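Local coordinates for protein DNA polymerase sliding clamp 2 (Thermococcus kodakarensis, PDB 3LX2) that probably encircles DNA as a homotrimeric ring and serves as a moving platform that tethers DNA polymerase and other proteins during replication, at residues 52-55 against 56-59; 134-138 against 139-143; 157-161 against 162-166. All blocks are in the same frame, centred on the assembly; numbering follows the deposited sequence.

Interaction 1. Residues 52-55 against 56-59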
ATOM      1  N   ASN A  52     -15.710  13.975 -25.154  1.00 42.71           N
ATOM      2  CA  ASN A  52     -16.896  14.795 -25.131  1.00 42.23           C
ATOM      3  C   ASN A  52     -17.791  14.661 -23.881  1.00 41.05           C
ATOM      4  O   ASN A  52     -18.361  13.613 -23.611  1.00 41.37           O
ATOM      5  CB  ASN A  52     -17.682  14.621 -26.424  1.00 42.19           C
ATOM      6  CG  ASN A  52     -19.001  15.343 -26.387  1.00 45.28           C
ATOM      7  OD1 ASN A  52     -19.097  16.548 -26.636  1.00 43.87           O
ATOM      8  ND2 ASN A  52     -20.047  14.600 -26.034  1.00 49.76           N
ATOM      9  N   LEU A  53     -17.940  15.766 -23.166  1.00 40.04           N
ATOM     10  CA  LEU A  53     -18.689  15.826 -21.923  1.00 39.13           C
ATOM     11  C   LEU A  53     -19.890  16.796 -22.018  1.00 39.15           C
ATOM     12  O   LEU A  53     -19.765  17.990 -21.735  1.00 39.33           O
ATOM     13  CB  LEU A  53     -17.756  16.197 -20.754  1.00 37.06           C
ATOM     14  CG  LEU A  53     -16.560  15.279 -20.447  1.00 35.75           C
ATOM     15  CD1 LEU A  53     -15.684  15.791 -19.261  1.00 33.63           C
ATOM     16  CD2 LEU A  53     -16.950  13.875 -20.250  1.00 32.92           C
ATOM     17  N   PRO A  54     -21.056  16.285 -22.409  1.00 39.56           N
ATOM     18  CA  PRO A  54     -22.249  17.137 -22.617  1.00 39.49           C
ATOM     19  C   PRO A  54     -22.761  17.694 -21.288  1.00 39.59           C
ATOM     20  O   PRO A  54     -22.686  17.024 -20.266  1.00 40.29           O
ATOM     21  CB  PRO A  54     -23.289  16.169 -23.213  1.00 38.52           C
ATOM     22  CG  PRO A  54     -22.518  14.972 -23.658  1.00 41.83           C
ATOM     23  CD  PRO A  54     -21.326  14.870 -22.726  1.00 40.13           C
ATOM     24  N   GLU A  55     -23.307  18.895 -21.308  1.00 40.22           N
ATOM     25  CA  GLU A  55     -23.801  19.547 -20.092  1.00 40.96           C
ATOM     26  C   GLU A  55     -24.696  18.709 -19.235  1.00 40.80           C
ATOM     27  O   GLU A  55     -24.642  18.829 -18.016  1.00 40.24           O
ATOM     28  CB  GLU A  55     -24.557  20.795 -20.445  1.00 41.98           C
ATOM     29  CG  GLU A  55     -25.852  20.500 -21.167  1.00 46.07           C
ATOM     30  CD  GLU A  55     -26.597  21.746 -21.498  1.00 52.05           C
ATOM     31  OE1 GLU A  55     -26.595  22.696 -20.691  1.00 52.97           O
ATOM     32  OE2 GLU A  55     -27.173  21.783 -22.593  1.00 57.99           O
ATOM     33  N   MET A  56     -25.521  17.849 -19.833  1.00 41.48           N
ATOM     34  CA  MET A  56     -26.424  17.006 -18.997  1.00 42.30           C
ATOM     35  C   MET A  56     -25.708  16.147 -17.899  1.00 43.25           C
ATOM     36  O   MET A  56     -26.348  15.697 -16.937  1.00 42.63           O
ATOM     37  CB  MET A  56     -27.348  16.117 -19.853  1.00 40.86           C
ATOM     38  CG  MET A  56     -26.720  14.826 -20.333  1.00 42.26           C
ATOM     39  SD  MET A  56     -27.920  13.696 -21.151  1.00 50.13           S
ATOM     40  CE  MET A  56     -28.240  14.806 -22.556  1.00 47.17           C
ATOM     41  N   LEU A  57     -24.392  15.927 -18.053  1.00 43.96           N
ATOM     42  CA  LEU A  57     -23.604  15.131 -17.092  1.00 43.65           C
ATOM     43  C   LEU A  57     -23.364  15.838 -15.766  1.00 42.62           C
ATOM     44  O   LEU A  57     -23.055  15.210 -14.748  1.00 42.55           O
ATOM     45  CB  LEU A  57     -22.250  14.760 -17.740  1.00 45.20           C
ATOM     46  CG  LEU A  57     -22.252  13.517 -18.616  1.00 44.94           C
ATOM     47  CD1 LEU A  57     -20.935  13.449 -19.300  1.00 49.78           C
ATOM     48  CD2 LEU A  57     -22.424  12.344 -17.685  1.00 48.34           C
ATOM     49  N   PHE A  58     -23.539  17.145 -15.780  1.00 42.39           N
ATOM     50  CA  PHE A  58     -23.138  18.021 -14.679  1.00 42.78           C
ATOM     51  C   PHE A  58     -24.322  18.447 -13.793  1.00 43.20           C
ATOM     52  O   PHE A  58     -25.342  18.785 -14.350  1.00 44.25           O
ATOM     53  CB  PHE A  58     -22.413  19.247 -15.293  1.00 42.03           C
ATOM     54  CG  PHE A  58     -21.153  18.878 -16.040  1.00 40.46           C
ATOM     55  CD1 PHE A  58     -19.927  18.823 -15.378  1.00 40.70           C
ATOM     56  CD2 PHE A  58     -21.193  18.518 -17.395  1.00 39.22           C
ATOM     57  CE1 PHE A  58     -18.725  18.452 -16.084  1.00 39.08           C
ATOM     58  CE2 PHE A  58     -20.005  18.140 -18.104  1.00 40.48           C
ATOM     59  CZ  PHE A  58     -18.774  18.098 -17.435  1.00 37.38           C
ATOM     60  N   SER A  59     -24.206  18.433 -12.449  1.00 42.65           N
ATOM     61  CA  SER A  59     -25.301  18.949 -11.599  1.00 42.59           C
ATOM     62  C   SER A  59     -25.743  20.376 -11.937  1.00 43.07           C
ATOM     63  O   SER A  59     -26.933  20.650 -11.973  1.00 42.70           O
ATOM     64  CB  SER A  59     -24.964  18.941 -10.129  1.00 41.46           C
ATOM     65  OG  SER A  59     -24.155  17.864  -9.796  1.00 44.24           O
TER

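Interaction 2. Residues 134-138 against 139-143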
ATOM      1  N   ALA A 134     -15.830  -4.823 -31.100  1.00 49.04           N
ATOM      2  CA  ALA A 134     -16.209  -5.664 -29.998  1.00 47.05           C
ATOM      3  C   ALA A 134     -16.586  -4.818 -28.826  1.00 46.34           C
ATOM      4  O   ALA A 134     -16.274  -3.649 -28.819  1.00 47.15           O
ATOM      5  CB  ALA A 134     -15.096  -6.592 -29.647  1.00 46.50           C
ATOM      6  N   VAL A 135     -17.292  -5.393 -27.860  1.00 45.53           N
ATOM      7  CA  VAL A 135     -17.514  -4.738 -26.576  1.00 45.43           C
ATOM      8  C   VAL A 135     -17.005  -5.738 -25.568  1.00 46.63           C
ATOM      9  O   VAL A 135     -17.401  -6.909 -25.586  1.00 47.29           O
ATOM     10  CB  VAL A 135     -19.021  -4.438 -26.245  1.00 45.20           C
ATOM     11  CG1 VAL A 135     -19.125  -3.515 -25.029  1.00 43.62           C
ATOM     12  CG2 VAL A 135     -19.748  -3.801 -27.436  1.00 41.91           C
ATOM     13  N   VAL A 136     -16.138  -5.285 -24.676  1.00 46.61           N
ATOM     14  CA  VAL A 136     -15.497  -6.186 -23.762  1.00 47.54           C
ATOM     15  C   VAL A 136     -15.565  -5.501 -22.455  1.00 47.34           C
ATOM     16  O   VAL A 136     -15.812  -4.292 -22.429  1.00 49.37           O
ATOM     17  CB  VAL A 136     -14.006  -6.353 -24.102  1.00 47.57           C
ATOM     18  CG1 VAL A 136     -13.828  -6.868 -25.479  1.00 45.28           C
ATOM     19  CG2 VAL A 136     -13.307  -4.984 -23.960  1.00 50.82           C
ATOM     20  N   LEU A 137     -15.326  -6.244 -21.388  1.00 46.60           N
ATOM     21  CA  LEU A 137     -15.252  -5.690 -20.046  1.00 47.40           C
ATOM     22  C   LEU A 137     -13.841  -5.212 -19.769  1.00 47.67           C
ATOM     23  O   LEU A 137     -12.873  -5.860 -20.179  1.00 48.43           O
ATOM     24  CB  LEU A 137     -15.633  -6.744 -19.012  1.00 48.08           C
ATOM     25  CG  LEU A 137     -17.091  -7.180 -18.747  1.00 50.67           C
ATOM     26  CD1 LEU A 137     -17.084  -8.184 -17.652  1.00 51.44           C
ATOM     27  CD2 LEU A 137     -17.961  -5.967 -18.322  1.00 52.90           C
ATOM     28  N   ALA A 138     -13.709  -4.112 -19.039  1.00 47.02           N
ATOM     29  CA  ALA A 138     -12.394  -3.490 -18.811  1.00 47.18           C
ATOM     30  C   ALA A 138     -11.398  -4.420 -18.148  1.00 47.95           C
ATOM     31  O   ALA A 138     -10.201  -4.411 -18.502  1.00 47.01           O
ATOM     32  CB  ALA A 138     -12.537  -2.194 -18.000  1.00 46.74           C
ATOM     33  N   GLY A 139     -11.913  -5.223 -17.196  1.00 48.30           N
ATOM     34  CA  GLY A 139     -11.137  -6.218 -16.439  1.00 48.83           C
ATOM     35  C   GLY A 139     -10.548  -7.276 -17.344  1.00 49.60           C
ATOM     36  O   GLY A 139      -9.434  -7.733 -17.136  1.00 49.19           O
ATOM     37  N   ALA A 140     -11.297  -7.639 -18.379  1.00 50.84           N
ATOM     38  CA  ALA A 140     -10.827  -8.600 -19.369  1.00 51.24           C
ATOM     39  C   ALA A 140      -9.645  -8.013 -20.138  1.00 52.07           C
ATOM     40  O   ALA A 140      -8.555  -8.616 -20.141  1.00 53.20           O
ATOM     41  CB  ALA A 140     -11.960  -9.014 -20.324  1.00 51.22           C
ATOM     42  N   LEU A 141      -9.835  -6.858 -20.781  1.00 51.32           N
ATOM     43  CA  LEU A 141      -8.711  -6.169 -21.406  1.00 50.52           C
ATOM     44  C   LEU A 141      -7.563  -6.026 -20.446  1.00 50.08           C
ATOM     45  O   LEU A 141      -6.450  -6.359 -20.794  1.00 49.83           O
ATOM     46  CB  LEU A 141      -9.067  -4.798 -21.916  1.00 49.93           C
ATOM     47  CG  LEU A 141      -9.865  -4.790 -23.208  1.00 53.80           C
ATOM     48  CD1 LEU A 141      -9.694  -3.446 -23.896  1.00 55.64           C
ATOM     49  CD2 LEU A 141      -9.461  -5.931 -24.149  1.00 52.34           C
ATOM     50  N   LYS A 142      -7.811  -5.535 -19.242  1.00 49.86           N
ATOM     51  CA  LYS A 142      -6.675  -5.242 -18.357  1.00 50.29           C
ATOM     52  C   LYS A 142      -5.928  -6.529 -18.085  1.00 50.85           C
ATOM     53  O   LYS A 142      -4.755  -6.506 -17.804  1.00 50.68           O
ATOM     54  CB  LYS A 142      -7.107  -4.634 -17.038  1.00 49.67           C
ATOM     55  CG  LYS A 142      -7.455  -3.162 -17.166  1.00 50.24           C
ATOM     56  CD  LYS A 142      -7.550  -2.476 -15.817  1.00 49.91           C
ATOM     57  CE  LYS A 142      -8.905  -2.578 -15.204  1.00 48.45           C
ATOM     58  NZ  LYS A 142      -9.037  -1.668 -14.016  1.00 48.93           N
ATOM     59  N   ARG A 143      -6.625  -7.650 -18.198  1.00 51.36           N
ATOM     60  CA  ARG A 143      -6.005  -8.931 -17.995  1.00 51.80           C
ATOM     61  C   ARG A 143      -5.086  -9.100 -19.181  1.00 51.08           C
ATOM     62  O   ARG A 143      -3.870  -9.126 -19.029  1.00 52.19           O
ATOM     63  CB  ARG A 143      -7.073 -10.057 -17.923  1.00 52.58           C
ATOM     64  CG  ARG A 143      -6.707 -11.451 -18.575  1.00 54.11           C
ATOM     65  CD  ARG A 143      -5.503 -12.253 -17.949  1.00 58.53           C
ATOM     66  NE  ARG A 143      -5.498 -12.330 -16.467  1.00 64.86           N
ATOM     67  CZ  ARG A 143      -5.946 -13.351 -15.723  1.00 67.58           C
ATOM     68  NH1 ARG A 143      -6.475 -14.457 -16.269  1.00 69.30           N
ATOM     69  NH2 ARG A 143      -5.862 -13.263 -14.404  1.00 69.55           N
TER

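Interaction 3. Residues 157-161 against 162-166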
ATOM      1  N   PHE A 157      -3.847  -7.779 -31.390  1.00 50.76           N
ATOM      2  CA  PHE A 157      -5.301  -7.818 -31.358  1.00 51.13           C
ATOM      3  C   PHE A 157      -5.657  -8.611 -32.593  1.00 52.41           C
ATOM      4  O   PHE A 157      -5.268  -8.234 -33.697  1.00 52.60           O
ATOM      5  CB  PHE A 157      -5.881  -6.387 -31.447  1.00 50.18           C
ATOM      6  CG  PHE A 157      -6.035  -5.699 -30.117  1.00 48.98           C
ATOM      7  CD1 PHE A 157      -7.276  -5.177 -29.728  1.00 48.78           C
ATOM      8  CD2 PHE A 157      -4.965  -5.578 -29.255  1.00 47.21           C
ATOM      9  CE1 PHE A 157      -7.452  -4.562 -28.503  1.00 48.16           C
ATOM     10  CE2 PHE A 157      -5.118  -4.967 -28.009  1.00 48.83           C
ATOM     11  CZ  PHE A 157      -6.359  -4.449 -27.623  1.00 48.48           C
ATOM     12  N   MET A 158      -6.400  -9.696 -32.415  1.00 54.26           N
ATOM     13  CA  MET A 158      -6.865 -10.513 -33.546  1.00 56.25           C
ATOM     14  C   MET A 158      -8.316 -10.958 -33.386  1.00 56.56           C
ATOM     15  O   MET A 158      -8.777 -11.259 -32.273  1.00 56.40           O
ATOM     16  CB  MET A 158      -6.042 -11.795 -33.708  1.00 56.35           C
ATOM     17  CG  MET A 158      -4.512 -11.670 -33.578  1.00 60.60           C
ATOM     18  SD  MET A 158      -3.763 -13.337 -33.626  1.00 66.51           S
ATOM     19  CE  MET A 158      -4.472 -13.959 -35.174  1.00 63.38           C
ATOM     20  N   ALA A 159      -9.011 -11.047 -34.516  1.00 57.10           N
ATOM     21  CA  ALA A 159     -10.347 -11.598 -34.523  1.00 58.67           C
ATOM     22  C   ALA A 159     -10.703 -12.469 -35.736  1.00 59.57           C
ATOM     23  O   ALA A 159     -10.279 -12.229 -36.870  1.00 59.49           O
ATOM     24  CB  ALA A 159     -11.390 -10.487 -34.333  1.00 58.38           C
ATOM     25  N   THR A 160     -11.468 -13.511 -35.440  1.00 60.68           N
ATOM     26  CA  THR A 160     -12.373 -14.138 -36.401  1.00 61.43           C
ATOM     27  C   THR A 160     -13.771 -13.694 -35.898  1.00 61.92           C
ATOM     28  O   THR A 160     -13.834 -12.876 -34.948  1.00 61.78           O
ATOM     29  CB  THR A 160     -12.237 -15.660 -36.350  1.00 62.05           C
ATOM     30  OG1 THR A 160     -12.855 -16.160 -35.142  1.00 62.64           O
ATOM     31  CG2 THR A 160     -10.744 -16.057 -36.394  1.00 61.41           C
ATOM     32  N   PRO A 161     -14.879 -14.206 -36.511  1.00 61.45           N
ATOM     33  CA  PRO A 161     -16.223 -13.835 -36.075  1.00 61.25           C
ATOM     34  C   PRO A 161     -16.699 -14.489 -34.764  1.00 60.78           C
ATOM     35  O   PRO A 161     -17.664 -14.003 -34.165  1.00 60.28           O
ATOM     36  CB  PRO A 161     -17.104 -14.282 -37.247  1.00 61.60           C
ATOM     37  CG  PRO A 161     -16.190 -14.319 -38.412  1.00 61.45           C
ATOM     38  CD  PRO A 161     -14.937 -14.864 -37.822  1.00 61.91           C
ATOM     39  N   GLU A 162     -16.030 -15.566 -34.339  1.00 60.42           N
ATOM     40  CA  GLU A 162     -16.345 -16.243 -33.068  1.00 60.31           C
ATOM     41  C   GLU A 162     -15.271 -15.984 -32.035  1.00 59.25           C
ATOM     42  O   GLU A 162     -15.422 -16.385 -30.873  1.00 59.15           O
ATOM     43  CB  GLU A 162     -16.437 -17.777 -33.224  1.00 61.54           C
ATOM     44  CG  GLU A 162     -17.533 -18.357 -34.146  1.00 64.13           C
ATOM     45  CD  GLU A 162     -17.153 -18.332 -35.634  1.00 67.45           C
ATOM     46  OE1 GLU A 162     -15.952 -18.109 -35.975  1.00 66.30           O
ATOM     47  OE2 GLU A 162     -18.083 -18.528 -36.457  1.00 69.95           O
ATOM     48  N   LYS A 163     -14.188 -15.332 -32.460  1.00 58.39           N
ATOM     49  CA  LYS A 163     -12.951 -15.366 -31.700  1.00 57.93           C
ATOM     50  C   LYS A 163     -12.235 -14.016 -31.558  1.00 56.99           C
ATOM     51  O   LYS A 163     -11.782 -13.411 -32.568  1.00 57.03           O
ATOM     52  CB  LYS A 163     -11.998 -16.422 -32.289  1.00 58.02           C
ATOM     53  CG  LYS A 163     -11.267 -17.279 -31.229  1.00 60.16           C
ATOM     54  CD  LYS A 163     -10.528 -18.485 -31.876  1.00 62.52           C
ATOM     55  CE  LYS A 163     -10.804 -19.817 -31.127  1.00 63.95           C
ATOM     56  NZ  LYS A 163     -10.448 -21.025 -31.956  1.00 65.48           N
ATOM     57  N   LEU A 164     -12.116 -13.578 -30.298  1.00 55.41           N
ATOM     58  CA  LEU A 164     -11.322 -12.402 -29.947  1.00 54.09           C
ATOM     59  C   LEU A 164     -10.127 -12.841 -29.128  1.00 53.47           C
ATOM     60  O   LEU A 164     -10.269 -13.343 -28.004  1.00 52.77           O
ATOM     61  CB  LEU A 164     -12.157 -11.357 -29.170  1.00 53.77           C
ATOM     62  CG  LEU A 164     -11.431 -10.022 -28.881  1.00 52.22           C
ATOM     63  CD1 LEU A 164     -11.293  -9.175 -30.106  1.00 46.11           C
ATOM     64  CD2 LEU A 164     -12.134  -9.224 -27.803  1.00 50.76           C
ATOM     65  N   THR A 165      -8.950 -12.636 -29.696  1.00 52.89           N
ATOM     66  CA  THR A 165      -7.726 -13.166 -29.127  1.00 53.17           C
ATOM     67  C   THR A 165      -6.686 -12.055 -28.965  1.00 52.87           C
ATOM     68  O   THR A 165      -6.447 -11.326 -29.930  1.00 53.81           O
ATOM     69  CB  THR A 165      -7.098 -14.219 -30.099  1.00 54.10           C
ATOM     70  OG1 THR A 165      -8.067 -15.220 -30.500  1.00 54.38           O
ATOM     71  CG2 THR A 165      -5.870 -14.886 -29.448  1.00 54.28           C
ATOM     72  N   PHE A 166      -6.067 -11.942 -27.783  1.00 51.29           N
ATOM     73  CA  PHE A 166      -4.952 -11.029 -27.523  1.00 51.00           C
ATOM     74  C   PHE A 166      -3.605 -11.735 -27.224  1.00 50.59           C
ATOM     75  O   PHE A 166      -3.458 -12.390 -26.192  1.00 49.62           O
ATOM     76  CB  PHE A 166      -5.274 -10.201 -26.306  1.00 51.44           C
ATOM     77  CG  PHE A 166      -6.612  -9.599 -26.341  1.00 53.93           C
ATOM     78  CD1 PHE A 166      -6.833  -8.419 -27.048  1.00 52.70           C
ATOM     79  CD2 PHE A 166      -7.674 -10.209 -25.669  1.00 54.23           C
ATOM     80  CE1 PHE A 166      -8.096  -7.850 -27.085  1.00 53.70           C
ATOM     81  CE2 PHE A 166      -8.921  -9.639 -25.696  1.00 53.63           C
ATOM     82  CZ  PHE A 166      -9.133  -8.453 -26.409  1.00 53.42           C
TER

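Interaction 1. Residues 52-55 against 56-59
Leu53 and Phe58 meet where strand 47-54 gives way to a tight turn, the CB of Leu53 lying 4.0 Å from CZ at the far end of the Phe58 ring. With CG anti to the carbonyl carbon (chi1 -59°), Leu53 directs CD2 to CD1 of Leu57, 4.1 Å away, the two branched side chains crossing at about a right angle. Pro54 comes next. Its ring carbon CD packs 3.7 Å from CD1 of Leu57, an apolar match, while its carbonyl oxygen accepts a hydrogen bond from Leu57 N (3.0 Å, N-H...O angle 169°). Having no N-H of its own, proline suits the last position of the strand, where the chain leaves the sheet and its carbonyl is turned inward to the bend. Glu55 O repeats the pattern one residue on, receiving Phe58 N at 3.0 Å. These two successive bonds, each linking residues three apart, wind residues 55-57 into a short 3-10 segment of two overlapping turns. They also bring the Phe58 ring back alongside the end of the strand, edge on to the carbonyl oxygens of Leu53, Pro54 and Glu55, where the ring's C-H groups carry slight positive charge; Phe58 CE2 is 3.6 Å from Leu53 O. The turn thus joins strand 47-54 to strand 60-63. Leu53 rests on Phe13 and Leu16 of helix 10-21, Leu57 touches Arg235, and Phe58 meets the rings of Phe7 and Tyr61, while the backbones of Asn52 and Leu53 bond to Glu239 and Ile36 in the strands on either side.

Interaction 2. Residues 134-138 against 139-143
Ala138, the first helical residue, meets Lys142 one turn on: its O takes Lys142 N at 2.7 Å, and the same oxygen lies beside the lysine side chain, 3.3 Å from Lys142 CG. The small methyl of Ala138 suits the start of the helix, where it fits against Val218 of strand 217-222. From there the flexible chain of Lys142 carries its ammonium on to Leu212 O; a sulfate ion lies about 5 Å from this side chain. Here strand 132-137 turns directly into helix 138-151, their short axes at 86°, a step that sets one of the helices of the PCNA fold across its supporting sheet. Leu141 and Val136 span the bend: CG2 of the valine lies 3.5 Å from CG of the leucine and is also near both of its methyls, the two side chains crossing at about a right angle. CG2 is the valine branch held between backbone N and carbonyl carbon, which turns it to the helix while CG1 is turned to Leu164. Compact beta-branched valine suits the strand, and the longer leucine bridges from the helix to the sheet. Leu137 occupies the N-cap position, and its O receives Leu141 N at 3.3 Å and, weakly, Ala140 N at 3.0 Å. Arg143 instead forms a salt bridge to Asp87 of the second subunit.

Interaction 3. Residues 157-161 against 162-166
Phe157 and Phe166 form an edge-to-face (T-shaped) pair, with centroids 5.0 Å apart and planes at 79°. The edge of Phe166 is presented to one face of Phe157, its CE1 sitting 3.6 Å from CE1 of Phe157, toward the rim of that ring. The two are a non-hydrogen-bonded antiparallel pair; as cross-strand partners they put both rings on one face, where large apolar rings can pack on helix 138-151 and on Phe222 of the other sheet. Smaller apolar groups follow on that face: the methyl of Ala159 lies opposite Leu164, whose branches pack on Val136 and Leu186.

Backbone hydrogen bonds hold the strands together. Met158 and Thr165 exchange a pair, Met158 N to Thr165 O at 3.0 Å and Thr165 N to Met158 O at 2.9 Å, the latter nearly straight at 173°. Nearer the turn, Thr160 N bonds to Lys163 O at 2.9 Å, and the CA-H of Ala159 leans on the same oxygen.

At the bend the side chains take a polar part. With chi1 at 73°, Thr160 OG1 reaches forward to accept a weak bond from Glu162 N at 3.3 Å, an ST turn that threonine is well suited to make. Pro161, whose ring fixes phi near -75°, fits the first corner of a type I turn. The whole is a beta hairpin, strands 154-159 and 164-169, within the antiparallel four-stranded sheet of the C-terminal PCNA domain.

Overall arrangement
Interactions 2 and 3 adjoin in the C-terminal domain, their centres about 13 Å apart, and share one apolar interior: Leu141 CD2 lies 3.4 Å from Phe166 CZ, and Val136 CG1 3.7 Å from Leu164 CD2. The helix begun in interaction 2 thereby packs against the hairpin of interaction 3, which follows it in the chain. Interaction 1 belongs to the N-terminal domain, with its centre about 26 Å from that of interaction 2 and 35 Å from that of interaction 3, and touches neither. Strands 47-54 and 132-137 nevertheless lie in one continuous nine-stranded sheet. Of the three, interaction 2 alone reaches another subunit; the sulfate beside it probably comes from the crystallisation liquor.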